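Local coordinates for ACYL carrier protein ACPA (Mycobacterium tuberculosis, PDB 2CGQ) that probably carries acyl intermediates as thioesters on a phosphopantetheine arm attached to its small helical domain, at residues 37-42 with 53-58; 45-50 with 90-95; 68-71 with 75-78. One frame throughout, in Å; residues are numbered along the deposited sequence.

All three contacts belong to one bundle of four helices, and all tie loops to helices. Contact 1 joins the end of helix 27-39 to the loop leading into helix 59-73. Contact 2 sets another part of that loop against helix 88-96, its centre about 13 Å from that of contact 1; the segments of the two alternate along the chain, and Leu-55 packs on Ile-45. Contact 3 closes the far end of helix 59-73, its centre about 19 Å from contact 1's and 15 Å from contact 2's. Leu-69 on Val-91 and Val-95 ties it to contact 2, the Arg-37 to Glu-68 salt bridge to contact 1, so connecting loops are fastened to helices at both ends.

Contact 1. Residues 37-42 with 53-58; sequences RILRTD and DDLGFD
Leu-39 lays its isobutyl end across the ring of Phe-57, where the last turn of helix 27-39 meets the loop carrying the DSL signature of acyl carrier proteins. Asp-58 is the first letter of that signature, and the serine following it is the expected phosphopantetheine attachment point of the family. The tight part is a CH-pi contact: Leu-39 CD2 stands 3.9 Å from the centroid of the Phe-57 ring, only 13° off the normal and so nearly over its centre. With CG anti to the carbonyl carbon (chi1 -59°), Leu-39 carries both methyls toward the 53-58 loop and crosses the Phe-57 side chain at about a right angle. Its CD1 touches Phe-57 CE1 at 3.8 Å and Leu-55 CB at 3.9 Å, and Leu-55 O lies 3.7 Å from both CD1 and CD2 of Leu-39. Ile-38 adds a looser touch, its CG2 meeting Phe-57 CE2 obliquely at 4.2 Å, while Leu-62 of helix 59-73 also packs on the phenylalanine.

The outer side is polar and open to solvent. There Arg-37 is held by a salt bridge to Glu-68, and Asp-58 OD1 caps helix 59-73 through Lys-61 N. Arg-40, with positive phi, ends helix 27-39 as the C-prime residue of a Schellman motif: Thr-41 N reaches back to the carbonyl preceding Arg-37, and Arg-40 N bonds to Arg-37 O at 3.2 Å.

Contact 2. Residues 45-50 with 90-95; sequences ITANQV and DVYTSV
The methyl of Ala-47 meets the ring of Tyr-92 obliquely, CB lying 3.9 Å from CE2. At the end of the same ring the contact turns polar. One water donates to Ile-45 O at 3.0 Å and to Tyr-92 OH at 2.8 Å, bridging two oxygens that stand 4.1 Å apart. The phenol also bonds to Asn-32 OD1 of helix 27-39, so its oxygen is held by two partners. A first torsion that places CG anti to the carbonyl carbon (chi1 -60°) swings the Tyr-92 ring off helix 88-96 toward the loop. This is the long connection between the first two helices of the acyl carrier four-helix bundle, here held against the last helix.

Ala-47 is the second residue of a type I turn from Thr-46 to Gln-49, which holds its methyl in place. Thr-46 N donates to Gln-49 OE1 at 2.8 Å, fairly straight at 162° but from above the carbonyl plane, and Thr-46 OG1 donates to Asn-48 OD1 at 2.6 Å. Farther out, backbone hydrogen bonds link Ala-47 with Gly-89 and Gln-49 with Val-88, and Asp-90 OD2 accepts from the backbone N of Lys-86 and of Thr-87.

Contact 3. Residues 68-71 with 75-78; sequences ELED and IAIS
Ile-75 N donates to Glu-70 O at 3.1 Å, approaching in the carbonyl plane on a lone pair, where the chain leaves helix 59-73, doubles back and runs extended beside its last turns. This bond spans five residues, one more than an alpha-helical bond, and brings the CA atoms of Glu-70 and Ile-75 to 4.6 Å.

The side chain of Glu-70 makes the second tie. With CG anti to the carbonyl carbon (chi1 -70°) and the chain extended beyond it, the glutamate lies alongside the returning loop, its CB passing 3.3 Å from Ile-75 O, and delivers its carboxylate two residues farther on. There OE2 takes the amide hydrogen of Ile-77 N at 2.9 Å in an almost linear bond of 175°, using the anti lone pair, the one turned away from the other oxygen.

The apolar half lies on the bundle side. Ile-75 holds CG1 between its backbone N and carbonyl carbon (chi1 65°), which tucks this carbon against the helix, 3.9 Å from Leu-69 O. Beyond it, Ile-75 and Leu-69 both pack on Val-95 of helix 88-96. At the far end of the segment Ser-78 is the N-cap of helix 79-84, with its OG bonded to Asp-81 N, so the contact covers most of the short link between the second and third helices of the acyl carrier fold.

Glu-70 OE2 also sits 3.3 Å from Ile-77 O, two acceptors close together and not hydrogen-bonded. That carbonyl should raise the cost of a full negative charge on Glu-70, whereas the straight bond from Ile-77 N should help to pay for it.

Contact 1. Residues 37-42 with 53-58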
loop_
_atom_site.group_PDB
_atom_site.type_symbol
_atom_site.label_atom_id
_atom_site.label_comp_id
_atom_site.label_asym_id
_atom_site.label_seq_id
_atom_site.Cartn_x
_atom_site.Cartn_y
_atom_site.Cartn_z
ATOM N N ARG A 37 9.596 0.264 3.201
ATOM C CA ARG A 37 10.622 -0.605 2.636
ATOM C C ARG A 37 10.717 -0.346 1.112
ATOM O O ARG A 37 11.798 -0.133 0.564
ATOM C CB ARG A 37 10.236 -2.055 2.936
ATOM C CG ARG A 37 11.264 -3.075 3.184
ATOM C CD ARG A 37 10.752 -4.483 2.789
ATOM N NE ARG A 37 10.293 -4.441 1.381
ATOM C CZ ARG A 37 11.069 -4.623 0.301
ATOM N NH1 ARG A 37 12.327 -4.910 0.433
ATOM N NH2 ARG A 37 10.562 -4.422 -0.922
ATOM N N ILE A 38 9.570 -0.346 0.439
ATOM C CA ILE A 38 9.516 -0.110 -1.017
ATOM C C ILE A 38 10.039 1.246 -1.431
ATOM O O ILE A 38 10.808 1.351 -2.405
ATOM C CB ILE A 38 8.073 -0.323 -1.580
ATOM C CG1 ILE A 38 7.724 -1.793 -1.474
ATOM C CG2 ILE A 38 7.917 0.190 -3.048
ATOM C CD1 ILE A 38 6.218 -2.040 -1.619
ATOM N N LEU A 39 9.701 2.283 -0.702
ATOM C CA LEU A 39 10.151 3.616 -1.048
ATOM C C LEU A 39 11.542 3.942 -0.455
ATOM O O LEU A 39 12.114 4.996 -0.777
ATOM C CB LEU A 39 9.205 4.662 -0.542
ATOM C CG LEU A 39 7.747 4.649 -0.987
ATOM C CD1 LEU A 39 7.008 5.632 -0.156
ATOM C CD2 LEU A 39 7.678 5.001 -2.447
ATOM N N ARG A 40 12.083 3.071 0.410
ATOM C CA ARG A 40 13.339 3.389 1.098
ATOM C C ARG A 40 13.297 4.737 1.831
ATOM O O ARG A 40 14.205 5.582 1.696
ATOM C CB ARG A 40 14.475 3.376 0.085
ATOM C CG ARG A 40 14.660 2.021 -0.471
ATOM C CD ARG A 40 15.699 2.039 -1.495
ATOM N NE ARG A 40 15.483 0.879 -2.332
ATOM C CZ ARG A 40 16.438 0.127 -2.812
ATOM N NH1 ARG A 40 16.117 -0.909 -3.551
ATOM N NH2 ARG A 40 17.720 0.397 -2.552
ATOM N N THR A 41 12.284 4.926 2.647
ATOM C CA THR A 41 12.145 6.158 3.435
ATOM C C THR A 41 11.800 5.823 4.870
ATOM O O THR A 41 11.324 4.731 5.149
ATOM C CB THR A 41 11.080 7.065 2.830
ATOM O OG1 THR A 41 10.993 8.272 3.582
ATOM C CG2 THR A 41 9.712 6.410 2.858
ATOM N N ASP A 42 12.093 6.742 5.777
ATOM C CA ASP A 42 11.673 6.620 7.178
ATOM C C ASP A 42 10.611 7.654 7.499
ATOM O O ASP A 42 10.217 7.815 8.672
ATOM C CB ASP A 42 12.858 6.795 8.127
ATOM C CG ASP A 42 13.605 8.114 7.904
ATOM O OD1 ASP A 42 14.647 8.357 8.583
ATOM O OD2 ASP A 42 13.185 8.889 7.010
ATOM N N ASP A 53 1.197 11.456 -5.565
ATOM C CA ASP A 53 1.500 12.883 -5.392
ATOM C C ASP A 53 2.304 13.187 -4.147
ATOM O O ASP A 53 3.183 14.066 -4.161
ATOM C CB ASP A 53 0.252 13.741 -5.318
ATOM C CG ASP A 53 -0.721 13.529 -6.467
ATOM O OD1 ASP A 53 -0.592 12.541 -7.244
ATOM O OD2 ASP A 53 -1.709 14.327 -6.494
ATOM N N ASP A 54 2.010 12.481 -3.057
ATOM C CA ASP A 54 2.678 12.715 -1.773
ATOM C C ASP A 54 3.904 11.856 -1.499
ATOM O O ASP A 54 4.887 12.359 -0.965
ATOM C CB ASP A 54 1.684 12.579 -0.605
ATOM C CG ASP A 54 0.594 13.656 -0.631
ATOM O OD1 ASP A 54 0.892 14.827 -0.976
ATOM O OD2 ASP A 54 -0.564 13.365 -0.275
ATOM N N LEU A 55 3.826 10.565 -1.826
ATOM C CA LEU A 55 4.873 9.594 -1.469
ATOM C C LEU A 55 5.824 9.222 -2.599
ATOM O O LEU A 55 6.867 8.584 -2.353
ATOM C CB LEU A 55 4.243 8.340 -0.878
ATOM C CG LEU A 55 3.526 8.571 0.441
ATOM C CD1 LEU A 55 2.828 7.327 0.899
ATOM C CD2 LEU A 55 4.535 8.986 1.507
ATOM N N GLY A 56 5.448 9.613 -3.813
ATOM C CA GLY A 56 6.223 9.411 -5.017
ATOM C C GLY A 56 6.205 7.996 -5.568
ATOM O O GLY A 56 7.180 7.543 -6.201
ATOM N N PHE A 57 5.134 7.252 -5.335
ATOM C CA PHE A 57 4.949 5.985 -6.018
ATOM C C PHE A 57 4.860 6.213 -7.520
ATOM O O PHE A 57 4.300 7.198 -7.984
ATOM C CB PHE A 57 3.679 5.231 -5.560
ATOM C CG PHE A 57 3.863 4.432 -4.299
ATOM C CD1 PHE A 57 3.748 5.006 -3.062
ATOM C CD2 PHE A 57 4.191 3.091 -4.365
ATOM C CE1 PHE A 57 3.906 4.237 -1.920
ATOM C CE2 PHE A 57 4.344 2.325 -3.223
ATOM C CZ PHE A 57 4.264 2.869 -2.034
ATOM N N ASP A 58 5.435 5.275 -8.268
ATOM C CA ASP A 58 5.307 5.205 -9.694
ATOM C C ASP A 58 4.687 3.838 -10.012
ATOM O O ASP A 58 4.297 3.097 -9.112
ATOM C CB ASP A 58 6.673 5.451 -10.377
ATOM C CG ASP A 58 7.744 4.472 -9.959
ATOM O OD1 ASP A 58 7.445 3.481 -9.295
ATOM O OD2 ASP A 58 8.925 4.660 -10.347
#

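Contact 2. Residues 45-50 with 90-95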
loop_
_atom_site.group_PDB
_atom_site.type_symbol
_atom_site.label_atom_id
_atom_site.label_comp_id
_atom_site.label_asym_id
_atom_site.label_seq_id
_atom_site.Cartn_x
_atom_site.Cartn_y
_atom_site.Cartn_z
ATOM N N ILE A 45 4.060 7.668 7.645
ATOM C CA ILE A 45 3.013 7.314 6.666
ATOM C C ILE A 45 1.642 7.498 7.282
ATOM O O ILE A 45 1.395 6.966 8.346
ATOM C CB ILE A 45 3.164 5.818 6.225
ATOM C CG1 ILE A 45 4.586 5.530 5.688
ATOM C CG2 ILE A 45 2.133 5.463 5.199
ATOM C CD1 ILE A 45 5.049 6.394 4.516
ATOM N N THR A 46 0.748 8.228 6.620
ATOM C CA THR A 46 -0.596 8.477 7.139
ATOM C C THR A 46 -1.649 8.226 6.083
ATOM O O THR A 46 -1.377 8.339 4.898
ATOM C CB THR A 46 -0.716 9.937 7.677
ATOM O OG1 THR A 46 -0.339 10.881 6.641
ATOM C CG2 THR A 46 0.193 10.081 8.881
ATOM N N ALA A 47 -2.870 7.894 6.530
ATOM C CA ALA A 47 -3.907 7.442 5.668
ATOM C C ALA A 47 -4.345 8.424 4.590
ATOM O O ALA A 47 -4.837 8.007 3.573
ATOM C CB ALA A 47 -5.092 6.994 6.484
ATOM N N ASN A 48 -4.140 9.734 4.815
ATOM C CA ASN A 48 -4.478 10.778 3.825
ATOM C C ASN A 48 -3.491 10.936 2.677
ATOM O O ASN A 48 -3.823 11.564 1.649
ATOM C CB ASN A 48 -4.621 12.124 4.553
ATOM C CG ASN A 48 -3.331 12.556 5.123
ATOM O OD1 ASN A 48 -2.704 11.797 5.875
ATOM N ND2 ASN A 48 -2.883 13.766 4.759
ATOM N N GLN A 49 -2.303 10.357 2.793
ATOM C CA GLN A 49 -1.258 10.536 1.768
ATOM C C GLN A 49 -1.624 9.891 0.461
ATOM O O GLN A 49 -1.999 8.702 0.410
ATOM C CB GLN A 49 0.111 10.035 2.245
ATOM C CG GLN A 49 0.698 10.905 3.327
ATOM C CD GLN A 49 1.931 10.262 4.007
ATOM O OE1 GLN A 49 1.984 9.059 4.192
ATOM N NE2 GLN A 49 2.876 11.083 4.403
ATOM N N VAL A 50 -1.544 10.707 -0.589
ATOM C CA VAL A 50 -1.714 10.268 -1.966
ATOM C C VAL A 50 -0.457 9.521 -2.410
ATOM O O VAL A 50 0.638 10.081 -2.356
ATOM C CB VAL A 50 -2.046 11.454 -2.884
ATOM C CG1 VAL A 50 -2.309 10.991 -4.247
ATOM C CG2 VAL A 50 -3.295 12.187 -2.378
ATOM N N ASP A 90 -6.707 3.834 1.328
ATOM C CA ASP A 90 -7.333 2.891 0.349
ATOM C C ASP A 90 -6.568 1.541 0.430
ATOM O O ASP A 90 -7.155 0.448 0.390
ATOM C CB ASP A 90 -7.195 3.405 -1.075
ATOM C CG ASP A 90 -8.015 4.645 -1.372
ATOM O OD1 ASP A 90 -9.017 4.934 -0.662
ATOM O OD2 ASP A 90 -7.643 5.294 -2.373
ATOM N N VAL A 91 -5.252 1.642 0.600
ATOM C CA VAL A 91 -4.412 0.444 0.832
ATOM C C VAL A 91 -4.838 -0.273 2.132
ATOM O O VAL A 91 -5.042 -1.510 2.154
ATOM C CB VAL A 91 -2.920 0.799 0.908
ATOM C CG1 VAL A 91 -2.080 -0.489 1.082
ATOM C CG2 VAL A 91 -2.433 1.492 -0.334
ATOM N N TYR A 92 -5.025 0.483 3.236
ATOM C CA TYR A 92 -5.495 -0.120 4.485
ATOM C C TYR A 92 -6.807 -0.846 4.315
ATOM O O TYR A 92 -6.977 -1.935 4.793
ATOM C CB TYR A 92 -5.640 0.935 5.599
ATOM C CG TYR A 92 -4.416 1.704 6.013
ATOM C CD1 TYR A 92 -3.132 1.276 5.785
ATOM C CD2 TYR A 92 -4.560 2.852 6.809
ATOM C CE1 TYR A 92 -2.021 2.008 6.263
ATOM C CE2 TYR A 92 -3.477 3.565 7.291
ATOM C CZ TYR A 92 -2.224 3.164 7.041
ATOM O OH TYR A 92 -1.211 3.959 7.528
ATOM N N THR A 93 -7.764 -0.247 3.618
ATOM C CA THR A 93 -9.105 -0.851 3.566
ATOM C C THR A 93 -9.062 -2.038 2.592
ATOM O O THR A 93 -9.824 -2.998 2.769
ATOM C CB THR A 93 -10.189 0.201 3.238
ATOM O OG1 THR A 93 -9.836 0.825 2.032
ATOM C CG2 THR A 93 -10.185 1.236 4.239
ATOM N N SER A 94 -8.141 -2.026 1.634
ATOM C CA SER A 94 -7.989 -3.176 0.696
ATOM C C SER A 94 -7.485 -4.414 1.428
ATOM O O SER A 94 -7.915 -5.545 1.106
ATOM C CB SER A 94 -7.071 -2.876 -0.484
ATOM O OG SER A 94 -7.721 -2.193 -1.528
ATOM N N VAL A 95 -6.580 -4.224 2.393
ATOM C CA VAL A 95 -6.122 -5.317 3.221
ATOM C C VAL A 95 -7.145 -5.642 4.319
ATOM O O VAL A 95 -7.367 -6.816 4.623
ATOM C CB VAL A 95 -4.763 -4.983 3.828
ATOM C CG1 VAL A 95 -4.277 -6.066 4.772
ATOM C CG2 VAL A 95 -3.760 -4.706 2.688
HETATM O O HOH W 1 -0.917 5.673 9.756
#

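Contact 3. Residues 68-71 with 75-78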
loop_
_atom_site.group_PDB
_atom_site.type_symbol
_atom_site.label_atom_id
_atom_site.label_comp_id
_atom_site.label_asym_id
_atom_site.label_seq_id
_atom_site.Cartn_x
_atom_site.Cartn_y
_atom_site.Cartn_z
ATOM N N GLU A 68 3.721 -7.309 -2.950
ATOM C CA GLU A 68 4.264 -7.495 -1.591
ATOM C C GLU A 68 3.168 -7.756 -0.546
ATOM O O GLU A 68 3.337 -8.608 0.336
ATOM C CB GLU A 68 5.190 -6.339 -1.173
ATOM C CG GLU A 68 6.038 -6.637 0.067
ATOM C CD GLU A 68 7.356 -5.847 0.172
ATOM O OE1 GLU A 68 7.872 -5.697 1.311
ATOM O OE2 GLU A 68 7.877 -5.409 -0.881
ATOM N N LEU A 69 2.100 -6.970 -0.561
ATOM C CA LEU A 69 1.008 -7.157 0.367
ATOM C C LEU A 69 0.262 -8.459 0.140
ATOM O O LEU A 69 -0.049 -9.188 1.106
ATOM C CB LEU A 69 0.024 -5.996 0.270
ATOM C CG LEU A 69 0.568 -4.634 0.737
ATOM C CD1 LEU A 69 -0.489 -3.591 0.441
ATOM C CD2 LEU A 69 0.916 -4.664 2.144
ATOM N N GLU A 70 0.056 -8.820 -1.133
ATOM C CA GLU A 70 -0.536 -10.151 -1.391
ATOM C C GLU A 70 0.311 -11.280 -0.789
ATOM O O GLU A 70 -0.193 -12.206 -0.132
ATOM C CB GLU A 70 -0.665 -10.383 -2.915
ATOM C CG GLU A 70 -1.748 -9.489 -3.563
ATOM C CD GLU A 70 -1.989 -9.825 -5.049
ATOM O OE1 GLU A 70 -0.990 -10.165 -5.753
ATOM O OE2 GLU A 70 -3.164 -9.717 -5.525
ATOM N N ASP A 71 1.621 -11.181 -0.956
ATOM C CA ASP A 71 2.486 -12.198 -0.387
ATOM C C ASP A 71 2.574 -12.113 1.145
ATOM O O ASP A 71 2.678 -13.142 1.817
ATOM C CB ASP A 71 3.900 -12.077 -0.978
ATOM C CG ASP A 71 4.009 -12.670 -2.396
ATOM O OD1 ASP A 71 3.243 -13.622 -2.689
ATOM O OD2 ASP A 71 4.882 -12.213 -3.182
ATOM N N ILE A 75 -3.083 -12.703 0.739
ATOM C CA ILE A 75 -4.349 -12.233 0.208
ATOM C C ILE A 75 -4.217 -12.044 -1.299
ATOM O O ILE A 75 -3.154 -12.258 -1.893
ATOM C CB ILE A 75 -4.806 -10.930 0.919
ATOM C CG1 ILE A 75 -3.866 -9.781 0.637
ATOM C CG2 ILE A 75 -4.907 -11.159 2.463
ATOM C CD1 ILE A 75 -4.281 -8.492 1.198
ATOM N N ALA A 76 -5.334 -11.658 -1.903
ATOM C CA ALA A 76 -5.406 -11.305 -3.322
ATOM C C ALA A 76 -6.183 -10.033 -3.456
ATOM O O ALA A 76 -7.215 -9.857 -2.814
ATOM C CB ALA A 76 -6.057 -12.441 -4.107
ATOM N N ILE A 77 -5.695 -9.142 -4.312
ATOM C CA ILE A 77 -6.328 -7.881 -4.593
ATOM C C ILE A 77 -6.613 -7.860 -6.100
ATOM O O ILE A 77 -5.752 -8.193 -6.900
ATOM C CB ILE A 77 -5.429 -6.672 -4.191
ATOM C CG1 ILE A 77 -5.176 -6.708 -2.676
ATOM C CG2 ILE A 77 -6.090 -5.352 -4.572
ATOM C CD1 ILE A 77 -4.111 -5.791 -2.225
ATOM N N SER A 78 -7.847 -7.505 -6.465
ATOM C CA SER A 78 -8.248 -7.561 -7.852
ATOM C C SER A 78 -7.492 -6.470 -8.596
ATOM O O SER A 78 -7.076 -5.469 -7.999
ATOM C CB SER A 78 -9.748 -7.397 -8.011
ATOM O OG SER A 78 -10.186 -6.091 -7.675
#